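Local coordinates for protein RNase III (Scheffersomyces stipitis, PDB 7DEY) that probably cleaves double-stranded RNA to 5'-phosphomonoester ends as a yeast Dicer, here the piece with its ribonuclease III domain and a double-stranded RNA binding motif, at residues V50-I58 against L133-Y144. Numbering follows the deposited sequence.
Sequences VLNNLVTLI and LREIKDWLEKLY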
ATOM      1  N   VAL C  50      14.300  -7.941 -11.203  1.00 55.01           N
ATOM      2  CA  VAL C  50      14.650  -6.536 -11.158  1.00 49.60           C
ATOM      3  C   VAL C  50      13.789  -5.821 -10.127  1.00 52.66           C
ATOM      4  O   VAL C  50      14.283  -5.038  -9.303  1.00 50.27           O
ATOM      5  CB  VAL C  50      14.468  -5.951 -12.571  1.00 53.64           C
ATOM      6  CG1 VAL C  50      14.493  -4.433 -12.574  1.00 45.38           C
ATOM      7  CG2 VAL C  50      15.468  -6.565 -13.523  1.00 49.74           C
ATOM      8  N   LEU C  51      12.480  -6.081 -10.158  1.00 46.92           N
ATOM      9  CA  LEU C  51      11.598  -5.368  -9.251  1.00 52.54           C
ATOM     10  C   LEU C  51      11.880  -5.743  -7.800  1.00 53.13           C
ATOM     11  O   LEU C  51      11.797  -4.885  -6.911  1.00 47.82           O
ATOM     12  CB  LEU C  51      10.133  -5.634  -9.614  1.00 56.20           C
ATOM     13  CG  LEU C  51       9.091  -4.971  -8.698  1.00 54.17           C
ATOM     14  CD1 LEU C  51       9.324  -3.456  -8.587  1.00 53.73           C
ATOM     15  CD2 LEU C  51       7.661  -5.282  -9.110  1.00 46.45           C
ATOM     16  N   ASN C  52      12.262  -6.991  -7.539  1.00 51.63           N
ATOM     17  CA  ASN C  52      12.490  -7.351  -6.152  1.00 56.89           C
ATOM     18  C   ASN C  52      13.859  -6.932  -5.658  1.00 54.47           C
ATOM     19  O   ASN C  52      14.002  -6.534  -4.493  1.00 56.71           O
ATOM     20  CB  ASN C  52      12.254  -8.839  -5.950  1.00 61.80           C
ATOM     21  CG  ASN C  52      10.777  -9.154  -5.952  1.00 77.76           C
ATOM     22  OD1 ASN C  52      10.068  -8.880  -6.936  1.00 78.78           O
ATOM     23  ND2 ASN C  52      10.280  -9.640  -4.825  1.00 76.41           N
ATOM     24  N   ASN C  53      14.861  -6.946  -6.518  1.00 45.19           N
ATOM     25  CA  ASN C  53      16.135  -6.381  -6.114  1.00 44.14           C
ATOM     26  C   ASN C  53      16.027  -4.872  -5.923  1.00 47.63           C
ATOM     27  O   ASN C  53      16.446  -4.342  -4.887  1.00 48.60           O
ATOM     28  CB  ASN C  53      17.203  -6.715  -7.137  1.00 46.88           C
ATOM     29  CG  ASN C  53      18.525  -6.183  -6.742  1.00 42.33           C
ATOM     30  OD1 ASN C  53      19.164  -6.707  -5.841  1.00 43.24           O
ATOM     31  ND2 ASN C  53      18.938  -5.099  -7.376  1.00 45.63           N
ATOM     32  N   LEU C  54      15.465  -4.160  -6.907  1.00 46.47           N
ATOM     33  CA  LEU C  54      15.370  -2.706  -6.800  1.00 45.16           C
ATOM     34  C   LEU C  54      14.662  -2.300  -5.509  1.00 45.99           C
ATOM     35  O   LEU C  54      15.178  -1.497  -4.731  1.00 53.04           O
ATOM     36  CB  LEU C  54      14.657  -2.138  -8.026  1.00 45.40           C
ATOM     37  CG  LEU C  54      15.396  -2.246  -9.373  1.00 48.27           C
ATOM     38  CD1 LEU C  54      14.673  -1.484 -10.465  1.00 45.32           C
ATOM     39  CD2 LEU C  54      16.863  -1.798  -9.290  1.00 48.82           C
ATOM     40  N   VAL C  55      13.502  -2.893  -5.237  1.00 42.60           N
ATOM     41  CA  VAL C  55      12.763  -2.564  -4.031  1.00 45.39           C
ATOM     42  C   VAL C  55      13.565  -2.908  -2.784  1.00 55.71           C
ATOM     43  O   VAL C  55      13.466  -2.207  -1.766  1.00 51.43           O
ATOM     44  CB  VAL C  55      11.398  -3.280  -4.047  1.00 56.11           C
ATOM     45  CG1 VAL C  55      10.701  -3.227  -2.652  1.00 48.92           C
ATOM     46  CG2 VAL C  55      10.501  -2.684  -5.145  1.00 50.21           C
ATOM     47  N   THR C  56      14.370  -3.982  -2.828  1.00 60.11           N
ATOM     48  CA  THR C  56      15.208  -4.327  -1.673  1.00 60.61           C
ATOM     49  C   THR C  56      16.213  -3.220  -1.371  1.00 58.75           C
ATOM     50  O   THR C  56      16.323  -2.756  -0.223  1.00 61.14           O
ATOM     51  CB  THR C  56      15.965  -5.638  -1.895  1.00 56.81           C
ATOM     52  OG1 THR C  56      15.052  -6.743  -1.968  1.00 56.22           O
ATOM     53  CG2 THR C  56      16.930  -5.850  -0.751  1.00 46.88           C
ATOM     54  N   LEU C  57      16.963  -2.791  -2.393  1.00 51.01           N
ATOM     55  CA  LEU C  57      17.901  -1.685  -2.225  1.00 55.66           C
ATOM     56  C   LEU C  57      17.208  -0.458  -1.622  1.00 55.13           C
ATOM     57  O   LEU C  57      17.643   0.075  -0.589  1.00 53.77           O
ATOM     58  CB  LEU C  57      18.546  -1.346  -3.575  1.00 55.74           C
ATOM     59  CG  LEU C  57      19.811  -2.099  -4.000  1.00 57.16           C
ATOM     60  CD1 LEU C  57      19.485  -3.502  -4.394  1.00 51.92           C
ATOM     61  CD2 LEU C  57      20.501  -1.416  -5.157  1.00 60.74           C
ATOM     62  N   ILE C  58      16.098  -0.031  -2.234  1.00 44.27           N
ATOM     63  CA  ILE C  58      15.418   1.187  -1.808  1.00 46.60           C
ATOM     64  C   ILE C  58      15.046   1.123  -0.320  1.00 51.98           C
ATOM     65  O   ILE C  58      15.387   2.017   0.458  1.00 53.26           O
ATOM     66  CB  ILE C  58      14.200   1.444  -2.710  1.00 43.95           C
ATOM     67  CG1 ILE C  58      14.677   1.750  -4.137  1.00 44.09           C
ATOM     68  CG2 ILE C  58      13.313   2.547  -2.147  1.00 37.60           C
ATOM     69  CD1 ILE C  58      13.689   1.393  -5.223  1.00 43.33           C
ATOM     70  N   LEU C 133      19.524  -0.611 -15.157  1.00 78.79           N
ATOM     71  CA  LEU C 133      18.650  -0.549 -13.993  1.00 72.99           C
ATOM     72  C   LEU C 133      18.790   0.700 -13.128  1.00 71.02           C
ATOM     73  O   LEU C 133      17.907   0.926 -12.299  1.00 70.81           O
ATOM     74  CB  LEU C 133      18.802  -1.772 -13.062  1.00 73.29           C
ATOM     75  CG  LEU C 133      18.925  -3.155 -13.725  1.00 84.76           C
ATOM     76  CD1 LEU C 133      18.718  -4.289 -12.713  1.00 79.92           C
ATOM     77  CD2 LEU C 133      17.981  -3.317 -14.932  1.00 76.73           C
ATOM     78  N   ARG C 134      19.799   1.564 -13.316  1.00 75.96           N
ATOM     79  CA  ARG C 134      19.823   2.770 -12.479  1.00 77.39           C
ATOM     80  C   ARG C 134      18.732   3.732 -12.903  1.00 65.43           C
ATOM     81  O   ARG C 134      18.091   4.373 -12.065  1.00 63.62           O
ATOM     82  CB  ARG C 134      21.177   3.491 -12.515  1.00 82.10           C
ATOM     83  CG  ARG C 134      21.279   4.660 -11.463  1.00 87.85           C
ATOM     84  CD  ARG C 134      21.167   4.129 -10.004  1.00 90.57           C
ATOM     85  NE  ARG C 134      21.017   5.149  -8.955  1.00 91.17           N
ATOM     86  CZ  ARG C 134      21.905   5.357  -7.975  1.00 97.72           C
ATOM     87  NH1 ARG C 134      21.696   6.294  -7.045  1.00 91.18           N
ATOM     88  NH2 ARG C 134      23.017   4.636  -7.926  1.00100.17           N
ATOM     89  N   GLU C 135      18.506   3.837 -14.206  1.00 65.15           N
ATOM     90  CA  GLU C 135      17.424   4.672 -14.687  1.00 62.37           C
ATOM     91  C   GLU C 135      16.090   4.223 -14.100  1.00 66.50           C
ATOM     92  O   GLU C 135      15.164   5.030 -13.977  1.00 66.10           O
ATOM     93  CB  GLU C 135      17.424   4.630 -16.215  1.00 55.29           C
ATOM     94  CG  GLU C 135      16.748   5.780 -16.905  1.00 66.89           C
ATOM     95  CD  GLU C 135      16.176   5.378 -18.270  1.00 79.08           C
ATOM     96  OE1 GLU C 135      16.787   4.511 -18.949  1.00 78.87           O
ATOM     97  OE2 GLU C 135      15.099   5.908 -18.650  1.00 75.56           O
ATOM     98  N   ILE C 136      15.987   2.950 -13.706  1.00 69.55           N
ATOM     99  CA  ILE C 136      14.732   2.354 -13.253  1.00 60.32           C
ATOM    100  C   ILE C 136      14.559   2.502 -11.758  1.00 59.38           C
ATOM    101  O   ILE C 136      13.493   2.900 -11.277  1.00 57.53           O
ATOM    102  CB  ILE C 136      14.671   0.871 -13.660  1.00 63.68           C
ATOM    103  CG1 ILE C 136      14.959   0.716 -15.162  1.00 63.98           C
ATOM    104  CG2 ILE C 136      13.314   0.268 -13.238  1.00 61.23           C
ATOM    105  CD1 ILE C 136      14.685  -0.676 -15.699  1.00 64.32           C
ATOM    106  N   LYS C 137      15.593   2.117 -11.016  1.00 61.32           N
ATOM    107  CA  LYS C 137      15.706   2.400  -9.593  1.00 57.26           C
ATOM    108  C   LYS C 137      15.238   3.822  -9.249  1.00 59.79           C
ATOM    109  O   LYS C 137      14.501   4.010  -8.276  1.00 57.60           O
ATOM    110  CB  LYS C 137      17.155   2.163  -9.170  1.00 54.98           C
ATOM    111  CG  LYS C 137      17.383   2.251  -7.698  1.00 65.03           C
ATOM    112  CD  LYS C 137      18.845   2.063  -7.343  1.00 70.07           C
ATOM    113  CE  LYS C 137      19.046   2.163  -5.832  1.00 66.15           C
ATOM    114  NZ  LYS C 137      20.499   2.213  -5.481  1.00 84.88           N
ATOM    115  N   ASP C 138      15.606   4.824 -10.057  1.00 59.98           N
ATOM    116  CA  ASP C 138      15.218   6.205  -9.756  1.00 64.82           C
ATOM    117  C   ASP C 138      13.720   6.429  -9.926  1.00 64.89           C
ATOM    118  O   ASP C 138      13.086   7.109  -9.104  1.00 65.47           O
ATOM    119  CB  ASP C 138      15.984   7.180 -10.644  1.00 67.33           C
ATOM    120  CG  ASP C 138      17.413   7.352 -10.204  1.00 81.16           C
ATOM    121  OD1 ASP C 138      17.648   7.436  -8.971  1.00 80.36           O
ATOM    122  OD2 ASP C 138      18.301   7.389 -11.091  1.00 84.55           O
ATOM    123  N   TRP C 139      13.139   5.893 -10.995  1.00 56.76           N
ATOM    124  CA  TRP C 139      11.694   5.992 -11.163  1.00 61.71           C
ATOM    125  C   TRP C 139      10.961   5.335 -10.000  1.00 63.66           C
ATOM    126  O   TRP C 139      10.072   5.942  -9.391  1.00 58.09           O
ATOM    127  CB  TRP C 139      11.287   5.348 -12.482  1.00 61.73           C
ATOM    128  CG  TRP C 139       9.859   4.959 -12.550  1.00 60.55           C
ATOM    129  CD1 TRP C 139       8.767   5.766 -12.361  1.00 62.90           C
ATOM    130  CD2 TRP C 139       9.355   3.666 -12.868  1.00 61.93           C
ATOM    131  NE1 TRP C 139       7.613   5.048 -12.540  1.00 61.77           N
ATOM    132  CE2 TRP C 139       7.946   3.754 -12.854  1.00 64.43           C
ATOM    133  CE3 TRP C 139       9.957   2.435 -13.175  1.00 62.66           C
ATOM    134  CZ2 TRP C 139       7.129   2.651 -13.116  1.00 68.90           C
ATOM    135  CZ3 TRP C 139       9.142   1.337 -13.435  1.00 63.63           C
ATOM    136  CH2 TRP C 139       7.746   1.452 -13.400  1.00 68.06           C
ATOM    137  N   LEU C 140      11.331   4.083  -9.685  1.00 64.94           N
ATOM    138  CA  LEU C 140      10.751   3.369  -8.550  1.00 57.96           C
ATOM    139  C   LEU C 140      10.984   4.109  -7.244  1.00 58.12           C
ATOM    140  O   LEU C 140      10.135   4.071  -6.347  1.00 57.00           O
ATOM    141  CB  LEU C 140      11.349   1.970  -8.445  1.00 58.58           C
ATOM    142  CG  LEU C 140      10.938   0.869  -9.424  1.00 59.98           C
ATOM    143  CD1 LEU C 140      11.651  -0.405  -9.022  1.00 57.58           C
ATOM    144  CD2 LEU C 140       9.433   0.662  -9.462  1.00 49.15           C
ATOM    145  N   GLU C 141      12.140   4.766  -7.103  1.00 57.04           N
ATOM    146  CA  GLU C 141      12.401   5.508  -5.871  1.00 61.42           C
ATOM    147  C   GLU C 141      11.377   6.625  -5.669  1.00 70.93           C
ATOM    148  O   GLU C 141      11.081   7.009  -4.528  1.00 74.39           O
ATOM    149  CB  GLU C 141      13.826   6.069  -5.878  1.00 59.77           C
ATOM    150  CG  GLU C 141      14.882   5.085  -5.376  1.00 56.80           C
ATOM    151  CD  GLU C 141      16.316   5.467  -5.758  1.00 63.32           C
ATOM    152  OE1 GLU C 141      17.257   4.826  -5.239  1.00 62.02           O
ATOM    153  OE2 GLU C 141      16.509   6.398  -6.577  1.00 69.87           O
ATOM    154  N   LYS C 142      10.819   7.153  -6.753  1.00 68.71           N
ATOM    155  CA  LYS C 142       9.737   8.121  -6.641  1.00 65.10           C
ATOM    156  C   LYS C 142       8.380   7.432  -6.570  1.00 62.16           C
ATOM    157  O   LYS C 142       7.525   7.824  -5.772  1.00 63.88           O
ATOM    158  CB  LYS C 142       9.787   9.086  -7.833  1.00 69.14           C
ATOM    159  CG  LYS C 142      11.199   9.544  -8.186  1.00 67.77           C
ATOM    160  CD  LYS C 142      11.207  10.574  -9.306  1.00 71.11           C
ATOM    161  CE  LYS C 142      10.868   9.938 -10.646  1.00 76.06           C
ATOM    162  NZ  LYS C 142      10.437  10.929 -11.681  1.00 84.33           N
ATOM    163  N   LEU C 143       8.183   6.398  -7.394  1.00 65.39           N
ATOM    164  CA  LEU C 143       6.910   5.687  -7.450  1.00 64.19           C
ATOM    165  C   LEU C 143       6.502   5.160  -6.090  1.00 62.56           C
ATOM    166  O   LEU C 143       5.312   4.948  -5.833  1.00 71.30           O
ATOM    167  CB  LEU C 143       7.009   4.528  -8.449  1.00 61.96           C
ATOM    168  CG  LEU C 143       5.802   3.632  -8.736  1.00 55.79           C
ATOM    169  CD1 LEU C 143       4.589   4.435  -9.108  1.00 53.24           C
ATOM    170  CD2 LEU C 143       6.150   2.648  -9.841  1.00 55.81           C
ATOM    171  N   TYR C 144       7.469   4.935  -5.211  1.00 61.55           N
ATOM    172  CA  TYR C 144       7.198   4.323  -3.927  1.00 55.26           C
ATOM    173  C   TYR C 144       7.190   5.310  -2.777  1.00 60.78           C
ATOM    174  O   TYR C 144       6.816   4.920  -1.668  1.00 68.85           O
ATOM    175  CB  TYR C 144       8.230   3.229  -3.648  1.00 58.03           C
ATOM    176  CG  TYR C 144       7.868   1.907  -4.274  1.00 56.06           C
ATOM    177  CD1 TYR C 144       6.782   1.182  -3.801  1.00 58.57           C
ATOM    178  CD2 TYR C 144       8.605   1.384  -5.324  1.00 49.31           C
ATOM    179  CE1 TYR C 144       6.437  -0.030  -4.353  1.00 63.21           C
ATOM    180  CE2 TYR C 144       8.271   0.171  -5.894  1.00 51.38           C
ATOM    181  CZ  TYR C 144       7.182  -0.543  -5.403  1.00 62.29           C
ATOM    182  OH  TYR C 144       6.805  -1.763  -5.954  1.00 55.98           O
TER
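The Tyr144 ring meets Val55 obliquely, with Val55 CG2 3.7 Å from Tyr144 CE2. Tyr144 OH lies 4.0 Å from Leu51 CD1 and is hydrogen-bonded to the backbone O of Leu78, while Phe87 packs edge-to-face with the ring. The indole of Trp139 lies behind, within its own helix: it carries Leu140 CD2 and Leu143 CD2 on one face and Ile136 CG2 in plane at its edge, and does not touch segment 50-58. Leu54 fills the middle of the contact. With CG anti to the carbonyl carbon (chi1 -68°), its branch reaches the second helix, where Leu54 CD1 sits 3.5 Å from Leu140 CD1 and 3.6 Å from Ile136 CG2. Its CD2 turns to Lys137 CB. Cutting Leu54 back to alanine takes away CG and both methyls and would probably open a gap between Ile136, Lys137 and Leu140. Ile58 CG1 lies 3.6 Å from Glu141 CG. The extended Lys137 chain crosses Leu57 at about a right angle. At the other end, Val50 CG2 touches Leu133 CD1. No hydrogen bond joins the two segments. The axes of segments 50-58 and 134-143 come within 10.0 Å and cross at -63°. Ile122 and Ser126 of helix 113-128 also pack against Val50. This is a mainly apolar helix-helix contact of the all-helical ribonuclease III domain.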